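Ent-copalyl diphosphate synthase (Streptomyces platensis, PDB 5BP8) is probably a terpene cyclase, a largely helical single-chain protein that contains part of a squalene-hopene cyclase C-terminal domain. Local coordinates at residues 68-76 / 116-127; 340-351 / 394-405. All coordinates share one frame; numbering follows the deposited sequence.

Contact 1: 68-76 / 116-127; sequences DGYGLVPTL and LLAGPVPDTIGV
Pro122 sets its CB-CG edge over one face of the Tyr70 ring: CG sits above the centre, 3.6 Å from the centroid of that ring and 5° off the normal, a CH-pi contact. CB of the same proline reaches toward the phenolic end, 3.6 Å from Tyr70 CZ, and the methyl CG2 of Thr124 approaches the ring obliquely. Outside the two segments, Trp445 and His496 also meet the ring, and the Tyr70 hydroxyl is hydrogen-bonded to His496. Gly69 has no side chain to hold the loop off, and its CA comes 3.3 Å from Pro120 O in a CA-H...O contact; a CB here would run into Pro120 O and, at this positive phi (96°), into the preceding carbonyl as well. Gly69 O takes the amide of Leu72, closing a type I turn that leads into helix 72-86. The loop joining helix 98-116 to helix 127-144 passes this entrance, and Leu72 points into it. With CG anti to its backbone N (chi1 175°), Leu72 sends CD1 to within 4.0 Å of Leu117 CD2, while CD2 lies 3.7 Å from Val121 CG2. Val73 CG2 meets Val127 CG2 at 3.8 Å. Leu116 crosses Thr75 at about a right angle, its CD1 3.5 Å from Thr75 OG1. That hydroxyl donates to Gly71 O over 2.6 Å and is also bonded to the amide of Trp64; the amide of Thr75 reaches Gly71 O from the other face of the carbonyl. No conventional hydrogen bond joins the two segments. Their association therefore rests on close apolar fit, with the hydroxyls of Tyr70 and Thr75 satisfied by other partners while the ring and methyl groups are buried.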
loop_
_atom_site.group_PDB
_atom_site.type_symbol
_atom_site.label_atom_id
_atom_site.label_comp_id
_atom_site.label_asym_id
_atom_site.label_seq_id
_atom_site.Cartn_x
_atom_site.Cartn_y
_atom_site.Cartn_z
ATOM N N ASP A 68 12.991 2.719 -11.015
ATOM C CA ASP A 68 13.664 1.597 -10.344
ATOM C C ASP A 68 12.940 0.250 -10.488
ATOM O O ASP A 68 13.041 -0.657 -9.643
ATOM C CB ASP A 68 13.923 1.930 -8.856
ATOM C CG ASP A 68 14.784 3.154 -8.670
ATOM O OD1 ASP A 68 15.594 3.428 -9.557
ATOM O OD2 ASP A 68 14.641 3.865 -7.659
ATOM N N GLY A 69 12.166 0.128 -11.559
ATOM C CA GLY A 69 11.456 -1.088 -11.827
ATOM C C GLY A 69 10.028 -1.075 -11.327
ATOM O O GLY A 69 9.288 -2.010 -11.605
ATOM N N TYR A 70 9.615 -0.011 -10.624
ATOM C CA TYR A 70 8.255 0.068 -10.149
ATOM C C TYR A 70 7.332 0.312 -11.370
ATOM O O TYR A 70 6.107 0.300 -11.239
ATOM C CB TYR A 70 8.070 1.153 -9.114
ATOM C CG TYR A 70 8.528 0.718 -7.726
ATOM C CD1 TYR A 70 7.683 0.010 -6.891
ATOM C CD2 TYR A 70 9.815 0.968 -7.286
ATOM C CE1 TYR A 70 8.087 -0.421 -5.631
ATOM C CE2 TYR A 70 10.224 0.577 -6.010
ATOM C CZ TYR A 70 9.365 -0.134 -5.193
ATOM O OH TYR A 70 9.749 -0.556 -3.930
ATOM N N GLY A 71 7.929 0.605 -12.521
ATOM C CA GLY A 71 7.125 0.734 -13.766
ATOM C C GLY A 71 6.713 -0.583 -14.390
ATOM O O GLY A 71 5.820 -0.622 -15.259
ATOM N N LEU A 72 7.349 -1.685 -14.005
ATOM C CA LEU A 72 7.137 -2.950 -14.742
ATOM C C LEU A 72 5.687 -3.439 -14.603
ATOM O O LEU A 72 4.971 -3.636 -15.610
ATOM C CB LEU A 72 8.117 -4.025 -14.276
ATOM C CG LEU A 72 7.913 -5.434 -14.875
ATOM C CD1 LEU A 72 7.948 -5.397 -16.391
ATOM C CD2 LEU A 72 8.953 -6.387 -14.324
ATOM N N VAL A 73 5.222 -3.605 -13.361
ATOM C CA VAL A 73 3.847 -4.094 -13.187
ATOM C C VAL A 73 2.759 -3.173 -13.788
ATOM O O VAL A 73 1.890 -3.630 -14.557
ATOM C CB VAL A 73 3.557 -4.426 -11.720
ATOM C CG1 VAL A 73 2.073 -4.586 -11.484
ATOM C CG2 VAL A 73 4.355 -5.671 -11.313
ATOM N N PRO A 74 2.792 -1.861 -13.474
ATOM C CA PRO A 74 1.738 -1.060 -14.078
ATOM C C PRO A 74 1.816 -0.926 -15.612
ATOM O O PRO A 74 0.756 -0.810 -16.267
ATOM C CB PRO A 74 1.893 0.300 -13.390
ATOM C CG PRO A 74 3.280 0.321 -12.885
ATOM C CD PRO A 74 3.597 -1.094 -12.535
ATOM N N THR A 75 3.014 -0.974 -16.181
ATOM C CA THR A 75 3.163 -0.912 -17.647
ATOM C C THR A 75 2.604 -2.182 -18.263
ATOM O O THR A 75 1.821 -2.153 -19.259
ATOM C CB THR A 75 4.623 -0.645 -18.074
ATOM O OG1 THR A 75 5.078 0.577 -17.495
ATOM C CG2 THR A 75 4.718 -0.550 -19.604
ATOM N N LEU A 76 2.936 -3.314 -17.663
ATOM C CA LEU A 76 2.307 -4.584 -18.079
ATOM C C LEU A 76 0.777 -4.502 -18.057
ATOM O O LEU A 76 0.122 -4.892 -19.030
ATOM C CB LEU A 76 2.788 -5.764 -17.239
ATOM C CG LEU A 76 4.235 -6.237 -17.496
ATOM C CD1 LEU A 76 4.598 -7.193 -16.375
ATOM C CD2 LEU A 76 4.377 -6.858 -18.881
ATOM N N LEU A 116 12.237 -2.282 -19.183
ATOM C CA LEU A 116 11.508 -2.726 -18.005
ATOM C C LEU A 116 11.616 -4.240 -17.810
ATOM O O LEU A 116 11.724 -4.698 -16.664
ATOM C CB LEU A 116 10.038 -2.315 -18.043
ATOM C CG LEU A 116 9.740 -0.822 -17.848
ATOM C CD1 LEU A 116 8.295 -0.566 -18.301
ATOM C CD2 LEU A 116 9.961 -0.315 -16.442
ATOM N N LEU A 117 11.528 -5.008 -18.890
ATOM C CA LEU A 117 11.497 -6.478 -18.751
ATOM C C LEU A 117 12.839 -7.022 -18.265
ATOM O O LEU A 117 12.893 -8.085 -17.630
ATOM C CB LEU A 117 11.079 -7.149 -20.045
ATOM C CG LEU A 117 9.567 -7.019 -20.295
ATOM C CD1 LEU A 117 9.332 -7.343 -21.746
ATOM C CD2 LEU A 117 8.699 -7.876 -19.380
ATOM N N ALA A 118 13.888 -6.279 -18.545
ATOM C CA ALA A 118 15.251 -6.666 -18.194
ATOM C C ALA A 118 15.796 -5.954 -16.978
ATOM O O ALA A 118 16.940 -6.245 -16.565
ATOM C CB ALA A 118 16.173 -6.380 -19.369
ATOM N N GLY A 119 15.012 -5.026 -16.400
ATOM C CA GLY A 119 15.487 -4.156 -15.305
ATOM C C GLY A 119 15.149 -4.778 -13.969
ATOM O O GLY A 119 14.720 -5.948 -13.915
ATOM N N PRO A 120 15.329 -4.008 -12.880
ATOM C CA PRO A 120 15.006 -4.527 -11.546
ATOM C C PRO A 120 13.535 -4.814 -11.401
ATOM O O PRO A 120 12.684 -4.164 -12.056
ATOM C CB PRO A 120 15.437 -3.402 -10.576
ATOM C CG PRO A 120 15.943 -2.280 -11.401
ATOM C CD PRO A 120 15.750 -2.588 -12.860
ATOM N N VAL A 121 13.218 -5.775 -10.545
ATOM C CA VAL A 121 11.833 -6.092 -10.263
ATOM C C VAL A 121 11.655 -5.925 -8.759
ATOM O O VAL A 121 12.105 -6.761 -7.990
ATOM C CB VAL A 121 11.434 -7.510 -10.706
ATOM C CG1 VAL A 121 9.963 -7.782 -10.354
ATOM C CG2 VAL A 121 11.684 -7.719 -12.209
ATOM N N PRO A 122 11.028 -4.813 -8.336
ATOM C CA PRO A 122 10.783 -4.667 -6.912
ATOM C C PRO A 122 9.802 -5.692 -6.383
ATOM O O PRO A 122 8.965 -6.239 -7.128
ATOM C CB PRO A 122 10.188 -3.262 -6.771
ATOM C CG PRO A 122 10.005 -2.713 -8.152
ATOM C CD PRO A 122 10.693 -3.612 -9.121
ATOM N N ASP A 123 9.901 -5.952 -5.082
ATOM C CA ASP A 123 9.063 -6.953 -4.461
ATOM C C ASP A 123 7.723 -6.367 -4.067
ATOM O O ASP A 123 7.399 -6.209 -2.880
ATOM C CB ASP A 123 9.802 -7.580 -3.278
ATOM C CG ASP A 123 11.008 -8.389 -3.714
ATOM O OD1 ASP A 123 10.912 -9.181 -4.681
ATOM O OD2 ASP A 123 12.063 -8.243 -3.073
ATOM N N THR A 124 6.912 -6.053 -5.087
ATOM C CA THR A 124 5.568 -5.616 -4.851
ATOM C C THR A 124 4.746 -6.869 -4.577
ATOM O O THR A 124 5.181 -8.012 -4.810
ATOM C CB THR A 124 4.999 -4.823 -6.050
ATOM O OG1 THR A 124 5.224 -5.548 -7.249
ATOM C CG2 THR A 124 5.627 -3.457 -6.166
ATOM N N ILE A 125 3.546 -6.673 -4.067
ATOM C CA ILE A 125 2.775 -7.799 -3.580
ATOM C C ILE A 125 2.204 -8.627 -4.740
ATOM O O ILE A 125 1.541 -8.091 -5.634
ATOM C CB ILE A 125 1.659 -7.352 -2.638
ATOM C CG1 ILE A 125 2.257 -6.571 -1.458
ATOM C CG2 ILE A 125 0.911 -8.586 -2.122
ATOM C CD1 ILE A 125 1.249 -6.200 -0.372
ATOM N N GLY A 126 2.467 -9.930 -4.714
ATOM C CA GLY A 126 1.947 -10.837 -5.758
ATOM C C GLY A 126 2.613 -10.729 -7.139
ATOM O O GLY A 126 2.104 -11.265 -8.126
ATOM N N VAL A 127 3.761 -10.070 -7.208
ATOM C CA VAL A 127 4.438 -9.841 -8.489
ATOM C C VAL A 127 4.743 -11.150 -9.270
ATOM O O VAL A 127 4.657 -11.177 -10.503
ATOM C CB VAL A 127 5.693 -8.984 -8.308
ATOM C CG1 VAL A 127 6.774 -9.687 -7.474
ATOM C CG2 VAL A 127 6.236 -8.574 -9.655
#

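Contact 2: 340-351 / 394-405; sequences CFGVERTPSTST and WMDKWHASPYYA. With SO4 (sulfate ion), chain B.
Asp396 OD1 is gripped by Ser348 OG, 2.6 Å away on its syn lone pair, and by Ser350 N, 2.9 Å from OD1 and well above the carboxylate plane. OD2 takes Ser350 OG at 2.7 Å on one face and Trp398 N on the other, the latter closing an Asx turn. Four donors thus fix the rotation of the carboxylate. Ser348 is also the N-cap of helix 349-365, its OG accepting from Thr351 N; through its bonds to Ser348 and Ser350, Asp396 sits against the first turn of that helix, in the squalene-hopene cyclase C-terminal domain. Thr349 OG1 donates to the carbonyl of selenomethionine Met395 from above its plane. Lys397 lays CG over the indole face of Trp398, then bends at chi3 (-70°) to bring NZ within 2.7 Å of Thr346 O, in the carbonyl plane. The same NZ bonds sulfate O1 at 2.9 Å, and a water links it to Glu344 OE1. Arg345, salt-bridged to Glu128, presents its guanidinium edge to the sulfate, probably a crystallisation ion, and the amides of Arg345 and Thr346 also donate to it. Across the indole plane from Lys397, Phe341 CE1 lies 3.8 Å from Trp398 CH2, which meets the Phe341 ring at its edge.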
loop_
_atom_site.group_PDB
_atom_site.type_symbol
_atom_site.label_atom_id
_atom_site.label_comp_id
_atom_site.label_asym_id
_atom_site.label_seq_id
_atom_site.Cartn_x
_atom_site.Cartn_y
_atom_site.Cartn_z
ATOM N N CYS A 340 4.620 -11.365 9.871
ATOM C CA CYS A 340 3.511 -10.440 9.611
ATOM C C CYS A 340 2.257 -11.223 9.236
ATOM O O CYS A 340 1.164 -11.029 9.811
ATOM C CB CYS A 340 3.876 -9.434 8.510
ATOM S SG CYS A 340 2.582 -8.179 8.278
ATOM N N PHE A 341 2.426 -12.155 8.302
ATOM C CA PHE A 341 1.398 -13.144 8.015
ATOM C C PHE A 341 1.870 -14.463 8.593
ATOM O O PHE A 341 3.015 -14.586 9.076
ATOM C CB PHE A 341 1.103 -13.213 6.518
ATOM C CG PHE A 341 0.316 -12.045 6.013
ATOM C CD1 PHE A 341 0.953 -10.855 5.652
ATOM C CD2 PHE A 341 -1.066 -12.109 5.910
ATOM C CE1 PHE A 341 0.224 -9.773 5.203
ATOM C CE2 PHE A 341 -1.797 -11.024 5.466
ATOM C CZ PHE A 341 -1.157 -9.863 5.087
ATOM N N GLY A 342 1.003 -15.459 8.616
ATOM C CA GLY A 342 1.420 -16.747 9.207
ATOM C C GLY A 342 2.579 -17.410 8.471
ATOM O O GLY A 342 3.486 -17.982 9.099
ATOM N N VAL A 343 2.545 -17.310 7.141
ATOM C CA VAL A 343 3.554 -17.850 6.265
ATOM C C VAL A 343 4.117 -16.689 5.445
ATOM O O VAL A 343 3.356 -15.945 4.831
ATOM C CB VAL A 343 2.981 -18.899 5.287
ATOM C CG1 VAL A 343 4.108 -19.465 4.425
ATOM C CG2 VAL A 343 2.300 -20.030 6.051
ATOM N N GLU A 344 5.429 -16.583 5.428
ATOM C CA GLU A 344 6.130 -15.557 4.639
ATOM C C GLU A 344 7.583 -15.913 4.402
ATOM O O GLU A 344 8.206 -16.607 5.203
ATOM C CB GLU A 344 6.025 -14.182 5.353
ATOM C CG GLU A 344 6.973 -14.072 6.540
ATOM C CD GLU A 344 6.738 -12.882 7.472
ATOM O OE1 GLU A 344 5.714 -12.199 7.401
ATOM O OE2 GLU A 344 7.604 -12.664 8.328
ATOM N N ARG A 345 8.152 -15.401 3.317
ATOM C CA ARG A 345 9.577 -15.604 3.045
ATOM C C ARG A 345 10.483 -14.521 3.618
ATOM O O ARG A 345 11.631 -14.809 3.983
ATOM C CB ARG A 345 9.796 -15.672 1.554
ATOM C CG ARG A 345 9.103 -16.871 0.949
ATOM C CD ARG A 345 9.083 -16.762 -0.554
ATOM N NE ARG A 345 8.229 -15.668 -0.958
ATOM C CZ ARG A 345 8.003 -15.350 -2.223
ATOM N NH1 ARG A 345 8.599 -16.049 -3.200
ATOM N NH2 ARG A 345 7.211 -14.329 -2.503
ATOM N N THR A 346 9.962 -13.301 3.705
ATOM C CA THR A 346 10.725 -12.142 4.122
ATOM C C THR A 346 10.072 -11.477 5.309
ATOM O O THR A 346 8.894 -11.095 5.239
ATOM C CB THR A 346 10.787 -11.137 2.950
ATOM O OG1 THR A 346 11.397 -11.805 1.844
ATOM C CG2 THR A 346 11.609 -9.929 3.309
ATOM N N PRO A 347 10.810 -11.339 6.421
ATOM C CA PRO A 347 10.243 -10.603 7.544
ATOM C C PRO A 347 10.102 -9.111 7.277
ATOM O O PRO A 347 10.817 -8.546 6.444
ATOM C CB PRO A 347 11.272 -10.790 8.677
ATOM C CG PRO A 347 12.371 -11.624 8.139
ATOM C CD PRO A 347 12.217 -11.726 6.656
ATOM N N SER A 348 9.218 -8.492 8.028
ATOM C CA SER A 348 8.981 -7.069 7.987
ATOM C C SER A 348 9.577 -6.367 9.208
ATOM O O SER A 348 9.269 -6.713 10.354
ATOM C CB SER A 348 7.487 -6.808 7.923
ATOM O OG SER A 348 7.202 -5.443 8.139
ATOM N N THR A 349 10.401 -5.359 8.966
ATOM C CA THR A 349 10.970 -4.548 10.058
ATOM C C THR A 349 9.908 -3.648 10.672
ATOM O O THR A 349 9.819 -3.549 11.904
ATOM C CB THR A 349 12.146 -3.678 9.567
ATOM O OG1 THR A 349 11.716 -2.879 8.446
ATOM C CG2 THR A 349 13.323 -4.549 9.153
ATOM N N SER A 350 9.046 -3.041 9.833
ATOM C CA SER A 350 8.001 -2.140 10.333
ATOM C C SER A 350 6.988 -2.918 11.189
ATOM O O SER A 350 6.485 -2.395 12.178
ATOM C CB SER A 350 7.285 -1.367 9.189
ATOM O OG SER A 350 6.437 -2.227 8.469
ATOM N N THR A 351 6.691 -4.152 10.808
ATOM C CA THR A 351 5.768 -4.994 11.571
ATOM C C THR A 351 6.318 -5.257 12.985
ATOM O O THR A 351 5.611 -5.108 13.985
ATOM C CB THR A 351 5.503 -6.306 10.836
ATOM O OG1 THR A 351 4.874 -6.030 9.569
ATOM C CG2 THR A 351 4.609 -7.268 11.651
ATOM N N TRP A 394 16.681 1.802 8.073
ATOM C CA TRP A 394 16.117 0.478 7.884
ATOM C C TRP A 394 15.370 0.494 6.537
ATOM O O TRP A 394 15.109 1.555 6.007
ATOM C CB TRP A 394 15.091 0.110 8.971
ATOM C CG TRP A 394 15.653 -0.330 10.316
ATOM C CD1 TRP A 394 15.821 -1.611 10.759
ATOM C CD2 TRP A 394 16.026 0.521 11.396
ATOM N NE1 TRP A 394 16.318 -1.607 12.049
ATOM C CE2 TRP A 394 16.420 -0.310 12.470
ATOM C CE3 TRP A 394 16.078 1.909 11.561
ATOM C CZ2 TRP A 394 16.885 0.214 13.699
ATOM C CZ3 TRP A 394 16.503 2.428 12.778
ATOM C CH2 TRP A 394 16.916 1.578 13.833
HETATM N N MSE A 395 15.052 -0.686 6.027
HETATM C CA MSE A 395 14.133 -0.840 4.889
HETATM C C MSE A 395 13.080 -1.820 5.333
HETATM O O MSE A 395 13.336 -2.683 6.183
HETATM C CB MSE A 395 14.849 -1.418 3.674
HETATM C CG MSE A 395 15.464 -0.388 2.730
HETATM SE SE MSE A 395 14.162 0.893 1.973
HETATM C CE MSE A 395 13.083 -0.014 0.611
ATOM N N ASP A 396 11.891 -1.729 4.730
ATOM C CA ASP A 396 10.775 -2.594 5.074
ATOM C C ASP A 396 10.105 -3.100 3.812
ATOM O O ASP A 396 10.038 -2.390 2.810
ATOM C CB ASP A 396 9.733 -1.863 5.904
ATOM C CG ASP A 396 8.574 -2.761 6.306
ATOM O OD1 ASP A 396 8.834 -3.765 6.991
ATOM O OD2 ASP A 396 7.399 -2.456 5.963
ATOM N N LYS A 397 9.594 -4.318 3.892
ATOM C CA LYS A 397 8.948 -4.957 2.761
ATOM C C LYS A 397 7.659 -4.304 2.299
ATOM O O LYS A 397 7.238 -4.557 1.185
ATOM C CB LYS A 397 8.679 -6.448 3.064
ATOM C CG LYS A 397 7.548 -6.709 4.032
ATOM C CD LYS A 397 7.474 -8.188 4.428
ATOM C CE LYS A 397 7.015 -9.065 3.277
ATOM N NZ LYS A 397 6.759 -10.458 3.736
ATOM N N TRP A 398 6.952 -3.566 3.161
ATOM C CA TRP A 398 5.623 -3.052 2.810
ATOM C C TRP A 398 5.639 -1.670 2.142
ATOM O O TRP A 398 4.595 -1.187 1.767
ATOM C CB TRP A 398 4.707 -2.973 4.046
ATOM C CG TRP A 398 4.502 -4.322 4.710
ATOM C CD1 TRP A 398 4.757 -4.638 6.015
ATOM C CD2 TRP A 398 4.033 -5.536 4.085
ATOM N NE1 TRP A 398 4.449 -5.974 6.247
ATOM C CE2 TRP A 398 4.018 -6.544 5.078
ATOM C CE3 TRP A 398 3.620 -5.867 2.787
ATOM C CZ2 TRP A 398 3.628 -7.865 4.805
ATOM C CZ3 TRP A 398 3.230 -7.187 2.517
ATOM C CH2 TRP A 398 3.227 -8.163 3.526
ATOM N N HIS A 399 6.799 -1.041 2.029
ATOM C CA HIS A 399 6.862 0.359 1.656
ATOM C C HIS A 399 8.122 0.589 0.843
ATOM O O HIS A 399 9.203 0.087 1.163
ATOM C CB HIS A 399 6.805 1.187 2.925
ATOM C CG HIS A 399 6.339 2.597 2.754
ATOM N ND1 HIS A 399 7.091 3.570 2.137
ATOM C CD2 HIS A 399 5.219 3.213 3.184
ATOM C CE1 HIS A 399 6.453 4.718 2.184
ATOM N NE2 HIS A 399 5.317 4.530 2.829
ATOM N N ALA A 400 7.986 1.386 -0.215
ATOM C CA ALA A 400 9.106 1.755 -1.082
ATOM C C ALA A 400 10.152 2.687 -0.467
ATOM O O ALA A 400 11.246 2.779 -0.988
ATOM C CB ALA A 400 8.551 2.414 -2.353
ATOM N N SER A 401 9.804 3.410 0.600
ATOM C CA SER A 401 10.652 4.441 1.168
ATOM C C SER A 401 11.438 3.992 2.422
ATOM O O SER A 401 10.849 3.454 3.375
ATOM C CB SER A 401 9.793 5.640 1.571
ATOM O OG SER A 401 10.612 6.644 2.109
ATOM N N PRO A 402 12.745 4.260 2.449
ATOM C CA PRO A 402 13.469 4.029 3.700
ATOM C C PRO A 402 13.051 4.995 4.803
ATOM O O PRO A 402 13.360 4.755 6.005
ATOM C CB PRO A 402 14.910 4.245 3.306
ATOM C CG PRO A 402 14.875 5.196 2.176
ATOM C CD PRO A 402 13.595 4.927 1.437
ATOM N N TYR A 403 12.377 6.087 4.431
ATOM C CA TYR A 403 11.920 7.066 5.425
ATOM C C TYR A 403 10.803 6.489 6.280
ATOM O O TYR A 403 10.766 6.745 7.493
ATOM C CB TYR A 403 11.569 8.405 4.762
ATOM C CG TYR A 403 12.799 8.914 4.049
ATOM C CD1 TYR A 403 13.899 9.426 4.767
ATOM C CD2 TYR A 403 12.922 8.803 2.671
ATOM C CE1 TYR A 403 15.050 9.835 4.109
ATOM C CE2 TYR A 403 14.064 9.216 2.015
ATOM C CZ TYR A 403 15.125 9.723 2.731
ATOM O OH TYR A 403 16.255 10.108 2.035
ATOM N N TYR A 404 9.918 5.696 5.672
ATOM C CA TYR A 404 8.886 4.978 6.447
ATOM C C TYR A 404 9.526 3.990 7.417
ATOM O O TYR A 404 9.240 4.024 8.642
ATOM C CB TYR A 404 7.925 4.209 5.540
ATOM C CG TYR A 404 6.867 3.436 6.293
ATOM C CD1 TYR A 404 5.894 4.102 6.999
ATOM C CD2 TYR A 404 6.846 2.045 6.293
ATOM C CE1 TYR A 404 4.909 3.413 7.686
ATOM C CE2 TYR A 404 5.857 1.336 6.992
ATOM C CZ TYR A 404 4.908 2.033 7.700
ATOM O OH TYR A 404 3.879 1.441 8.391
ATOM N N ALA A 405 10.360 3.101 6.873
ATOM C CA ALA A 405 10.933 1.986 7.656
ATOM C C ALA A 405 11.795 2.524 8.807
ATOM O O ALA A 405 11.671 2.072 9.975
ATOM C CB ALA A 405 11.741 1.072 6.762
HETATM S S SO4 B . 6.718 -12.946 1.185
HETATM O O1 SO4 B . 7.869 -12.545 2.032
HETATM O O2 SO4 B . 6.644 -14.446 1.228
HETATM O O3 SO4 B . 5.484 -12.323 1.583
HETATM O O4 SO4 B . 7.044 -12.565 -0.201
HETATM O O HOH W 1 4.488 -11.094 5.244
HETATM O O HOH W 2 11.352 -5.920 5.764
HETATM O O HOH W 3 4.003 -1.112 8.458
#

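From the N terminus, contact 1 comes first: it closes a loop in which the chain leaves along helix 72-86 and returns down helix 98-116, before helix 127-144 begins. Contact 2 follows much later, closing a second, separate loop through helices 349-365 and 370-386 up to the start of helix 402-416. The two are in series, neither nesting nor crossing, with centres about 18 Å apart. They meet nonetheless: Tyr70 OH packs 3.6 Å from Ala400 CB, and Ile125 CD1 lies 3.6 Å from Trp398 CZ3. Where the loops of the two contacts meet they share neighbours: Arg444 bonds both Asp68 and Ala400, and His496 bonds Tyr70 through its ring and Trp398 through its backbone.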